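Local coordinates for protein argonaute (Methanocaldococcus jannaschii, PDB 5G5S) that uses short single-stranded DNA guides to bind and slice complementary target DNA, and may serve in defence against invading genetic elements, at residues E141-K145 / N602-K606; L278-N282 / V607-D611; F47-M51 / V61-K65; V144-D148 / V617-D621; S633-K637 / L680-A684. All coordinates share one frame. Where two conformers were deposited one is given. Numbering follows the deposited sequence.

Interaction 1 (E141-K145 / N602-K606); sequences EYEVK and NNKYK
An Asx turn in the loop between strands 593-600 and 614-618 of the PIWI domain presents a lysine and a tyrosine to the long strand 134-147, an example of a strand docked by side chains with no hydrogen bond across the segments. Residues 141-145 are fully extended, whereas 602-606 form neither helix nor strand; the CA atoms of Glu141 and Lys604 come closest, at 6.9 Å. In the turn, Asn603, with chi1 near +67°, accepts at OD1 from Tyr605 N (3.1 Å), while its ND2 is held by Pro635 O. Lys604 (chi1 m, chi2 and chi3 t, chi4 p) points toward the strand and runs between Glu141 and Glu143, whose CA-to-CB bonds both point toward the loop. Lys604 CG packs 3.8 Å from Glu141 OE2, an oxygen hydrogen-bonded to Asn156 ND2 of strand 150-163; Lys604 CE touches Tyr142 O at 3.4 Å; and Lys604 NZ makes a long salt bridge of 3.7 Å to Glu143 OE2. Tyr142 turns away to hydrogen-bond Glu115, its ring meeting Arg105 in a cation-pi contact and lying beside Lys109, which interacts with guide DNA. Lys145 points toward the loop, and three m angles curl its chain, with NZ going to Gly619 O and Glu101. Tyr605 (chi1 m) reaches in from the side, and its OH, hydrogen-bonded to Asp621 OD2, lies 3.4 Å from Lys145 CG.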
# COMPACT_ATOMS: atom_id res chain seq x y z
N GLU A 141 1.60 19.71 5.24
CA GLU A 141 2.77 19.15 4.58
C GLU A 141 2.95 19.91 3.28
O GLU A 141 1.96 20.28 2.63
CB GLU A 141 2.79 17.63 4.41
CG GLU A 141 1.44 16.93 4.35
CD GLU A 141 1.53 15.49 3.92
OE1 GLU A 141 2.32 14.73 4.53
OE2 GLU A 141 0.82 15.11 2.96
N TYR A 142 4.19 20.24 2.95
CA TYR A 142 4.49 21.02 1.77
C TYR A 142 5.68 20.50 0.98
O TYR A 142 6.58 19.85 1.52
CB TYR A 142 4.66 22.51 2.14
CG TYR A 142 5.93 22.78 2.91
CD1 TYR A 142 6.04 22.46 4.26
CD2 TYR A 142 7.05 23.32 2.28
CE1 TYR A 142 7.24 22.61 4.95
CE2 TYR A 142 8.25 23.49 2.96
CZ TYR A 142 8.34 23.15 4.30
OH TYR A 142 9.51 23.36 4.98
N GLU A 143 5.67 20.81 -0.32
CA GLU A 143 6.69 20.46 -1.30
C GLU A 143 6.64 21.52 -2.39
O GLU A 143 5.62 22.18 -2.55
CB GLU A 143 6.30 19.12 -1.93
CG GLU A 143 7.47 18.22 -2.27
CD GLU A 143 7.02 16.85 -2.74
OE1 GLU A 143 6.18 16.79 -3.67
OE2 GLU A 143 7.47 15.84 -2.15
N VAL A 144 7.74 21.69 -3.13
CA VAL A 144 7.75 22.61 -4.27
C VAL A 144 7.96 21.86 -5.58
O VAL A 144 8.69 20.87 -5.62
CB VAL A 144 8.44 24.01 -4.13
CG1 VAL A 144 9.04 24.24 -2.76
CG2 VAL A 144 9.44 24.31 -5.24
N LYS A 145 7.23 22.28 -6.62
CA LYS A 145 7.26 21.65 -7.93
C LYS A 145 7.47 22.66 -9.02
O LYS A 145 6.86 23.72 -9.00
CB LYS A 145 5.98 20.83 -8.19
CG LYS A 145 5.89 19.50 -7.40
CD LYS A 145 6.98 18.45 -7.73
CE LYS A 145 7.04 18.05 -9.18
NZ LYS A 145 8.27 17.29 -9.49
N ASN A 602 1.19 7.28 -0.92
CA ASN A 602 1.31 8.31 0.10
C ASN A 602 2.09 9.44 -0.53
O ASN A 602 3.26 9.27 -0.85
CB ASN A 602 2.02 7.76 1.36
CG ASN A 602 1.35 6.54 1.97
OD1 ASN A 602 0.12 6.50 2.17
ND2 ASN A 602 2.14 5.52 2.27
N ASN A 603 1.40 10.55 -0.82
CA ASN A 603 1.94 11.73 -1.46
C ASN A 603 1.16 12.97 -1.04
O ASN A 603 0.16 12.87 -0.34
CB ASN A 603 2.01 11.53 -3.00
CG ASN A 603 0.66 11.43 -3.67
OD1 ASN A 603 0.08 12.44 -4.08
ND2 ASN A 603 0.12 10.23 -3.79
N LYS A 604 1.65 14.14 -1.41
CA LYS A 604 1.12 15.45 -1.04
C LYS A 604 0.07 16.04 -2.00
O LYS A 604 -0.55 17.05 -1.66
CB LYS A 604 2.29 16.44 -0.84
CG LYS A 604 3.30 15.94 0.19
CD LYS A 604 4.38 16.96 0.39
CE LYS A 604 5.29 16.67 1.57
NZ LYS A 604 6.23 15.57 1.28
N TYR A 605 -0.13 15.42 -3.19
CA TYR A 605 -1.09 15.91 -4.19
C TYR A 605 -2.53 15.67 -3.83
O TYR A 605 -2.84 14.65 -3.23
CB TYR A 605 -0.84 15.33 -5.60
CG TYR A 605 0.43 15.79 -6.28
CD1 TYR A 605 0.51 17.04 -6.89
CD2 TYR A 605 1.52 14.93 -6.42
CE1 TYR A 605 1.65 17.44 -7.57
CE2 TYR A 605 2.67 15.32 -7.09
CZ TYR A 605 2.73 16.58 -7.67
OH TYR A 605 3.88 16.97 -8.32
N LYS A 606 -3.41 16.60 -4.24
CA LYS A 606 -4.86 16.54 -4.07
C LYS A 606 -5.49 17.11 -5.31
O LYS A 606 -5.07 18.18 -5.76
CB LYS A 606 -5.35 17.35 -2.85
CG LYS A 606 -5.00 16.80 -1.47
CD LYS A 606 -5.64 15.43 -1.19
CE LYS A 606 -4.95 14.68 -0.06
NZ LYS A 606 -3.51 14.38 -0.35

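Interaction 2 (L278-N282 / V607-D611); sequences LSNEN and VFTSD
Two adjacent side chains on the first turn of a helix can grip a loop that has no regular structure of its own. Here the helix starts at Asn280 and the loop is 607-611; Glu281 and Phe608 bring their CA atoms within 4.6 Å. Ser279, chi1 p, occupies the N-cap position and accepts a weak capping bond from Asn282 N at OG (3.3 Å). Asn280, with chi1 m and chi2 near -23°, points toward the loop: its CB lies 3.3 Å from Val607 O, and ND2 donates a short, nearly straight hydrogen bond of 2.6 Å to Thr609 O. OD1 of the same amide accepts from Ser633 N. Glu281 leaves sideways with chi1 m, and a chi2 of 89° bends its carboxylate back to the loop, where OE1 accepts from Ser610 OG at 2.8 Å; Ser610 itself is m. The loop meets these groups with two tight bends. Phe608 (phi/psi -78/67) centres an inverse gamma turn closed by a weak bond from Thr609 N to Val607 O (2.8 Å), and its ring, chi1 m, leads away to pack on Ile287 and Asn288 further along the helix. Thr609, chi1 t, accepts from Asp611 N at OG1 (3.2 Å). The arrangement thus sets a serine-capped helix N-terminus against an inverse gamma turn followed by an ST turn, joining helix 280-293 to the loop before strand 614-618 in the PIWI domain.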
# COMPACT_ATOMS: atom_id res chain seq x y z
N LEU A 278 -15.35 14.45 4.26
CA LEU A 278 -15.40 15.55 3.31
C LEU A 278 -15.02 15.20 1.87
O LEU A 278 -14.11 14.41 1.64
CB LEU A 278 -14.48 16.65 3.81
CG LEU A 278 -14.93 18.09 3.65
CD1 LEU A 278 -16.34 18.26 4.19
CD2 LEU A 278 -13.96 19.01 4.37
N SER A 279 -15.68 15.83 0.90
CA SER A 279 -15.40 15.61 -0.52
C SER A 279 -14.10 16.31 -0.94
O SER A 279 -13.60 17.18 -0.22
CB SER A 279 -16.57 16.08 -1.38
OG SER A 279 -16.65 17.50 -1.42
N ASN A 280 -13.54 15.94 -2.11
CA ASN A 280 -12.32 16.55 -2.62
C ASN A 280 -12.47 18.05 -2.88
O ASN A 280 -11.54 18.80 -2.58
CB ASN A 280 -11.82 15.82 -3.87
CG ASN A 280 -11.30 14.41 -3.64
OD1 ASN A 280 -10.89 14.03 -2.54
ND2 ASN A 280 -11.29 13.61 -4.68
N GLU A 281 -13.65 18.48 -3.38
CA GLU A 281 -13.99 19.90 -3.62
C GLU A 281 -13.97 20.69 -2.31
O GLU A 281 -13.34 21.76 -2.24
CB GLU A 281 -15.37 20.04 -4.30
CG GLU A 281 -15.46 19.47 -5.71
CD GLU A 281 -15.84 18.00 -5.85
OE1 GLU A 281 -15.56 17.20 -4.92
OE2 GLU A 281 -16.38 17.64 -6.93
N ASN A 282 -14.61 20.14 -1.25
CA ASN A 282 -14.67 20.76 0.07
C ASN A 282 -13.32 20.78 0.77
O ASN A 282 -13.02 21.75 1.47
CB ASN A 282 -15.72 20.10 0.94
CG ASN A 282 -17.14 20.41 0.53
OD1 ASN A 282 -17.42 21.38 -0.19
ND2 ASN A 282 -18.06 19.57 0.99
N VAL A 607 -6.50 16.42 -5.86
CA VAL A 607 -7.27 16.88 -7.02
C VAL A 607 -8.64 17.28 -6.49
O VAL A 607 -9.34 16.46 -5.88
CB VAL A 607 -7.35 15.85 -8.17
CG1 VAL A 607 -7.86 16.52 -9.45
CG2 VAL A 607 -6.00 15.19 -8.42
N PHE A 608 -9.01 18.56 -6.66
CA PHE A 608 -10.27 19.09 -6.15
C PHE A 608 -11.45 18.69 -7.05
O PHE A 608 -12.05 19.53 -7.72
CB PHE A 608 -10.17 20.62 -5.92
CG PHE A 608 -8.99 21.15 -5.11
CD1 PHE A 608 -8.27 20.30 -4.26
CD2 PHE A 608 -8.64 22.49 -5.15
CE1 PHE A 608 -7.19 20.79 -3.52
CE2 PHE A 608 -7.58 22.98 -4.38
CZ PHE A 608 -6.86 22.13 -3.57
N THR A 609 -11.75 17.37 -7.08
CA THR A 609 -12.84 16.76 -7.86
C THR A 609 -13.33 15.41 -7.33
O THR A 609 -12.59 14.68 -6.67
CB THR A 609 -12.45 16.64 -9.36
OG1 THR A 609 -13.64 16.33 -10.09
CG2 THR A 609 -11.38 15.55 -9.62
N SER A 610 -14.56 15.06 -7.70
CA SER A 610 -15.16 13.77 -7.35
C SER A 610 -15.08 12.82 -8.56
O SER A 610 -15.46 11.65 -8.45
CB SER A 610 -16.60 13.95 -6.88
OG SER A 610 -16.62 14.70 -5.68
N ASP A 611 -14.57 13.33 -9.69
CA ASP A 611 -14.37 12.56 -10.92
C ASP A 611 -13.17 11.60 -10.75
O ASP A 611 -12.31 11.81 -9.89
CB ASP A 611 -14.20 13.50 -12.13
CG ASP A 611 -14.26 12.83 -13.50
OD1 ASP A 611 -14.80 11.69 -13.60
OD2 ASP A 611 -13.77 13.44 -14.48

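Interaction 3 (F47-M51 / V61-K65); sequences FYGGM and VLPYK
Three residues, Tyr48 to Gly50, carry the chain from helix 41-47 into a sheet. Tyr48 (phi/psi -87/22) is the first to leave helical angles; its O accepts a hydrogen bond at 2.7 Å from the OH of Tyr64, whose chi1 is p, and its CB lies 4.3 Å from Leu62 CD2. Gly49 follows in a left-handed conformation (61/23), with its O 3.3 Å from Pro63 CD. Gly50 is extended (-98/-170), and its CA lies 3.2 Å from Val61 O; an ideal CB there would clash with that oxygen and with Leu62 CD2. Met51 then forms an antiparallel hydrogen-bonded pair with Val61, CA atoms 5.4 Å apart: Met51 N to Val61 O is 3.0 Å and Val61 N to Met51 O is 2.9 Å. Both side chains share one sheet face, Met51 CB 4.0 Å from Val61 CG1, and Met51 extends (chi1 and chi2 t) to helix 97-111. The pair lies at the open end of the beta hairpin 51-54/59-62, at one edge of the N-terminal domain's four-stranded antiparallel sheet.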
# COMPACT_ATOMS: atom_id res chain seq x y z
N PHE A 47 19.42 21.47 7.27
CA PHE A 47 18.95 22.52 8.19
C PHE A 47 18.97 23.88 7.49
O PHE A 47 17.99 24.62 7.55
CB PHE A 47 19.82 22.56 9.45
N TYR A 48 20.07 24.16 6.77
CA TYR A 48 20.30 25.40 6.03
C TYR A 48 19.74 25.41 4.58
O TYR A 48 20.19 26.19 3.75
CB TYR A 48 21.78 25.80 6.08
CG TYR A 48 22.22 26.28 7.45
CD1 TYR A 48 21.93 27.57 7.88
CD2 TYR A 48 22.94 25.46 8.30
CE1 TYR A 48 22.33 28.02 9.14
CE2 TYR A 48 23.35 25.89 9.56
CZ TYR A 48 23.04 27.18 9.98
OH TYR A 48 23.43 27.61 11.22
N GLY A 49 18.77 24.54 4.32
CA GLY A 49 18.08 24.42 3.04
C GLY A 49 18.89 24.05 1.81
O GLY A 49 18.46 24.31 0.68
N GLY A 50 20.05 23.42 2.03
CA GLY A 50 20.95 23.00 0.97
C GLY A 50 20.84 21.56 0.53
O GLY A 50 19.91 20.84 0.92
N MET A 51 21.81 21.12 -0.29
CA MET A 51 21.89 19.78 -0.86
C MET A 51 23.34 19.39 -1.12
O MET A 51 24.10 20.19 -1.67
CB MET A 51 21.11 19.75 -2.18
CG MET A 51 20.79 18.36 -2.66
SD MET A 51 20.00 18.36 -4.28
CE MET A 51 18.53 19.31 -3.94
N VAL A 61 25.38 22.69 -2.19
CA VAL A 61 24.76 23.82 -2.90
C VAL A 61 23.69 24.44 -2.01
O VAL A 61 22.89 23.72 -1.41
CB VAL A 61 24.27 23.45 -4.33
CG1 VAL A 61 23.23 22.33 -4.32
CG2 VAL A 61 23.76 24.67 -5.09
N LEU A 62 23.71 25.78 -1.88
CA LEU A 62 22.75 26.54 -1.08
C LEU A 62 21.88 27.42 -1.98
O LEU A 62 22.39 27.96 -2.98
CB LEU A 62 23.45 27.41 -0.01
CG LEU A 62 24.15 26.70 1.15
CD1 LEU A 62 24.92 27.69 1.99
CD2 LEU A 62 23.18 25.91 2.03
N PRO A 63 20.58 27.62 -1.64
CA PRO A 63 19.73 28.49 -2.47
C PRO A 63 19.97 29.99 -2.24
O PRO A 63 19.26 30.83 -2.81
CB PRO A 63 18.32 28.07 -2.08
CG PRO A 63 18.45 27.60 -0.67
CD PRO A 63 19.83 27.06 -0.50
N TYR A 64 20.97 30.33 -1.41
CA TYR A 64 21.31 31.70 -1.04
C TYR A 64 22.81 31.84 -0.80
O TYR A 64 23.52 30.84 -0.62
CB TYR A 64 20.53 32.13 0.22
CG TYR A 64 20.70 31.19 1.40
CD1 TYR A 64 19.90 30.06 1.53
CD2 TYR A 64 21.68 31.42 2.36
CE1 TYR A 64 20.08 29.17 2.59
CE2 TYR A 64 21.86 30.55 3.43
CZ TYR A 64 21.05 29.42 3.54
OH TYR A 64 21.21 28.56 4.59
N LYS A 65 23.29 33.09 -0.79
CA LYS A 65 24.68 33.40 -0.51
C LYS A 65 24.79 33.65 0.99
O LYS A 65 23.93 34.31 1.58
CB LYS A 65 25.13 34.64 -1.31
CG LYS A 65 26.63 34.71 -1.56
CD LYS A 65 27.00 35.81 -2.56
CE LYS A 65 27.04 35.32 -3.99
NZ LYS A 65 27.17 36.45 -4.95

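Interaction 4 (V144-D148 / V617-D621); sequences VKKHD and VFGND
A tight turn can dock on a strand through its peptide groups as well as its side chains. Phe618 to Asp621 form a type I' turn, Phe618 N bonding to Asp621 O (2.7 Å) and Asp621 N to Phe618 O (2.9 Å), which closes a two-residue beta hairpin. Gly619, at 47/57, lies against extended residues 145-147, its CA 4.3 Å from that of His147. Gly619 N donates to His147 ND1 (3.1 Å), and Gly619 O accepts from Lys145 NZ (2.9 Å). Gly619 CA also makes a CA-H...O contact of 3.1 Å with Lys146 O, where a CB would clash. Lys145 NZ further forms a longer, weaker salt bridge with Asp621 OD2 (3.3 Å), and one with Glu101; Asp621 OD2 accepts from Tyr605 OH too. His147 and Phe618, both chi1 t, form an offset stack, ring centroids 4.5 Å apart and planes at 22°. The hairpin joins strands 614-618 and 621-625 of the PIWI sheet and abuts strand 134-147 of a second sheet; Phe618 meets Tyr152 of strand 150-163 edge-to-face, and helix 97-111 supplies Glu101.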
# COMPACT_ATOMS: atom_id res chain seq x y z
N VAL A 144 7.74 21.69 -3.13
CA VAL A 144 7.75 22.61 -4.27
C VAL A 144 7.96 21.86 -5.58
O VAL A 144 8.69 20.87 -5.62
CB VAL A 144 8.44 24.01 -4.13
CG1 VAL A 144 9.04 24.24 -2.76
CG2 VAL A 144 9.44 24.31 -5.24
N LYS A 145 7.23 22.28 -6.62
CA LYS A 145 7.26 21.65 -7.93
C LYS A 145 7.47 22.66 -9.02
O LYS A 145 6.86 23.72 -9.00
CB LYS A 145 5.98 20.83 -8.19
CG LYS A 145 5.89 19.50 -7.40
CD LYS A 145 6.98 18.45 -7.73
CE LYS A 145 7.04 18.05 -9.18
NZ LYS A 145 8.27 17.29 -9.49
N LYS A 146 8.37 22.34 -9.96
CA LYS A 146 8.61 23.20 -11.10
C LYS A 146 7.76 22.65 -12.23
O LYS A 146 7.87 21.48 -12.58
CB LYS A 146 10.10 23.29 -11.49
CG LYS A 146 10.34 24.53 -12.36
CD LYS A 146 11.75 24.62 -12.93
CE LYS A 146 11.87 25.87 -13.76
NZ LYS A 146 13.11 25.89 -14.58
N HIS A 147 6.81 23.46 -12.68
CA HIS A 147 5.95 23.13 -13.79
C HIS A 147 6.18 24.29 -14.74
O HIS A 147 6.07 25.45 -14.33
CB HIS A 147 4.49 23.03 -13.37
CG HIS A 147 3.59 22.49 -14.44
ND1 HIS A 147 3.69 21.20 -14.90
CD2 HIS A 147 2.59 23.07 -15.14
CE1 HIS A 147 2.78 21.00 -15.84
NE2 HIS A 147 2.10 22.12 -16.00
N ASP A 148 6.48 23.97 -16.00
CA ASP A 148 6.86 24.96 -17.01
C ASP A 148 8.05 25.70 -16.42
O ASP A 148 9.03 25.07 -16.02
CB ASP A 148 5.72 25.88 -17.48
CG ASP A 148 4.75 25.17 -18.39
OD1 ASP A 148 4.62 23.94 -18.27
OD2 ASP A 148 4.13 25.84 -19.24
N VAL A 617 0.02 15.08 -15.69
CA VAL A 617 1.46 15.17 -15.43
C VAL A 617 1.77 16.57 -14.88
O VAL A 617 1.47 17.57 -15.53
CB VAL A 617 2.33 14.81 -16.67
CG1 VAL A 617 3.81 15.07 -16.41
CG2 VAL A 617 2.11 13.36 -17.12
N PHE A 618 2.34 16.64 -13.67
CA PHE A 618 2.69 17.93 -13.08
C PHE A 618 4.19 17.93 -12.74
O PHE A 618 4.62 17.18 -11.85
CB PHE A 618 1.81 18.25 -11.86
CG PHE A 618 1.90 19.68 -11.40
CD1 PHE A 618 1.37 20.71 -12.17
CD2 PHE A 618 2.50 20.00 -10.18
CE1 PHE A 618 1.44 22.04 -11.73
CE2 PHE A 618 2.59 21.33 -9.76
CZ PHE A 618 2.06 22.34 -10.54
N GLY A 619 4.95 18.73 -13.50
CA GLY A 619 6.40 18.86 -13.39
C GLY A 619 7.12 17.53 -13.30
O GLY A 619 7.82 17.25 -12.32
N ASN A 620 6.90 16.67 -14.31
CA ASN A 620 7.44 15.30 -14.39
C ASN A 620 6.75 14.22 -13.52
O ASN A 620 7.06 13.05 -13.68
CB ASN A 620 8.98 15.24 -14.30
CG ASN A 620 9.67 16.15 -15.30
OD1 ASN A 620 10.53 16.96 -14.93
ND2 ASN A 620 9.29 16.05 -16.57
N ASP A 621 5.80 14.60 -12.64
CA ASP A 621 5.08 13.60 -11.82
C ASP A 621 3.73 13.28 -12.43
O ASP A 621 3.00 14.18 -12.81
CB ASP A 621 4.85 14.08 -10.38
CG ASP A 621 6.06 14.30 -9.51
OD1 ASP A 621 7.10 13.63 -9.75
OD2 ASP A 621 5.96 15.09 -8.54

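Interaction 5 (S633-K637 / L680-A684)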
# COMPACT_ATOMS: atom_id res chain seq x y z
N SER A 633 -11.09 11.16 -2.07
CA SER A 633 -10.05 10.22 -2.45
C SER A 633 -8.74 10.92 -2.75
O SER A 633 -8.71 12.04 -3.23
CB SER A 633 -10.49 9.42 -3.67
OG SER A 633 -10.78 10.29 -4.74
N ASN A 634 -7.63 10.25 -2.45
CA ASN A 634 -6.32 10.80 -2.69
C ASN A 634 -5.72 10.23 -3.96
O ASN A 634 -5.84 9.05 -4.23
CB ASN A 634 -5.39 10.47 -1.53
CG ASN A 634 -5.77 11.18 -0.26
OD1 ASN A 634 -6.63 12.05 -0.26
ND2 ASN A 634 -5.12 10.82 0.83
N PRO A 635 -5.06 11.07 -4.74
CA PRO A 635 -4.40 10.59 -5.96
C PRO A 635 -3.12 9.78 -5.66
O PRO A 635 -2.58 9.81 -4.55
CB PRO A 635 -4.10 11.87 -6.75
CG PRO A 635 -4.01 12.92 -5.72
CD PRO A 635 -4.92 12.54 -4.60
N VAL A 636 -2.68 9.03 -6.67
CA VAL A 636 -1.46 8.22 -6.65
C VAL A 636 -0.42 8.98 -7.46
O VAL A 636 -0.73 9.46 -8.56
CB VAL A 636 -1.71 6.79 -7.23
CG1 VAL A 636 -0.44 5.96 -7.21
CG2 VAL A 636 -2.84 6.07 -6.49
N LYS A 637 0.80 9.11 -6.92
CA LYS A 637 1.89 9.77 -7.63
C LYS A 637 2.75 8.75 -8.38
O LYS A 637 3.14 7.73 -7.81
CB LYS A 637 2.75 10.59 -6.67
CG LYS A 637 3.77 11.48 -7.37
CD LYS A 637 4.64 12.28 -6.39
CE LYS A 637 5.67 11.44 -5.68
NZ LYS A 637 6.56 12.29 -4.85
N LEU A 680 -8.97 -1.26 -8.02
CA LEU A 680 -8.01 -0.88 -6.97
C LEU A 680 -7.51 0.54 -7.11
O LEU A 680 -7.60 1.11 -8.19
CB LEU A 680 -6.83 -1.87 -6.94
CG LEU A 680 -7.17 -3.35 -6.71
CD1 LEU A 680 -6.09 -4.24 -7.26
CD2 LEU A 680 -7.47 -3.63 -5.26
N ARG A 681 -6.98 1.12 -6.03
CA ARG A 681 -6.38 2.45 -6.04
C ARG A 681 -5.00 2.34 -6.73
O ARG A 681 -4.60 3.22 -7.52
CB ARG A 681 -6.22 2.99 -4.61
CG ARG A 681 -5.70 4.44 -4.59
CD ARG A 681 -5.67 5.08 -3.23
NE ARG A 681 -4.92 6.34 -3.31
CZ ARG A 681 -3.88 6.65 -2.54
NH1 ARG A 681 -3.47 5.82 -1.59
NH2 ARG A 681 -3.27 7.81 -2.69
N ILE A 682 -4.26 1.27 -6.40
CA ILE A 682 -2.93 1.04 -6.95
C ILE A 682 -2.88 -0.23 -7.80
O ILE A 682 -3.62 -1.15 -7.48
CB ILE A 682 -1.78 1.18 -5.90
CG1 ILE A 682 -1.78 0.06 -4.87
CG2 ILE A 682 -1.71 2.60 -5.26
CD1 ILE A 682 -0.40 -0.22 -4.36
N PRO A 683 -2.07 -0.29 -8.89
CA PRO A 683 -2.03 -1.51 -9.73
C PRO A 683 -1.92 -2.83 -8.96
O PRO A 683 -1.16 -2.91 -8.01
CB PRO A 683 -0.81 -1.28 -10.62
CG PRO A 683 -0.71 0.19 -10.73
CD PRO A 683 -1.14 0.74 -9.42
N ALA A 684 -2.67 -3.87 -9.37
CA ALA A 684 -2.68 -5.19 -8.71
C ALA A 684 -1.29 -5.84 -8.40
O ALA A 684 -1.14 -6.31 -7.27
CB ALA A 684 -3.61 -6.15 -9.44
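Hydrogen bonding here depends on one arginine and two successive carbonyls. Arg681 NE donates to Asn634 O at 3.0 Å, and Arg681 NH2 gives a bond of 2.8 Å to Pro635 O together with a weak one of 3.2 Å to Asn634 O. Both oxygens lie at the edge of the guanidinium, near its plane. An extended side chain, t from chi1 to chi3, carries the group across, although the CA-to-CB bond of Arg681 points sideways. NH2 also donates to Lys601 O, so the arginine draws together separate loops of the PIWI domain, whose core has an RNase H-like fold. Pro635 O accepts from Asn603 ND2 as well. Asn634 ends the 627-634 region that binds the phosphorylated 5' end of the guide, and strand 636-645 of the central sheet starts two residues later.

Van der Waals contact centres on Val636, which points toward the opposing loop. Its CG2 sits over one face of the guanidinium, 3.8 Å from Arg681 CG and 3.5 Å from Arg681 O, and makes an apolar contact with Ile682 CG2 at 3.9 Å. The side chain of Ile682 lies about 6 Å from those of Asp572 and Asp690, probable catalytic metal ligands by analogy with relatives, while Pro683 sits at the N-cap of helix 684-697.

Depth and chemistry vary together only loosely in this set. Interaction 5 is the buried one, its centre about 9 Å from the centre of the chain, yet it relies on an arginine bonded to carbonyls; interaction 3, its centre about 34 Å from the chain's, combines one antiparallel strand pair with a side-chain bond to a helix-exit loop, within a single domain. Interactions 1 and 4 both use strand 134-147 and share Lys145; one places long side chains against it, the other a turn with a ring stack, and Tyr605 OH joins them through Asp621 OD2. Interaction 2 continues the loop of interaction 1 onto a helix start. Pro635 and Ser633 then tie interaction 5 to both, whereas interaction 3 touches none of the others.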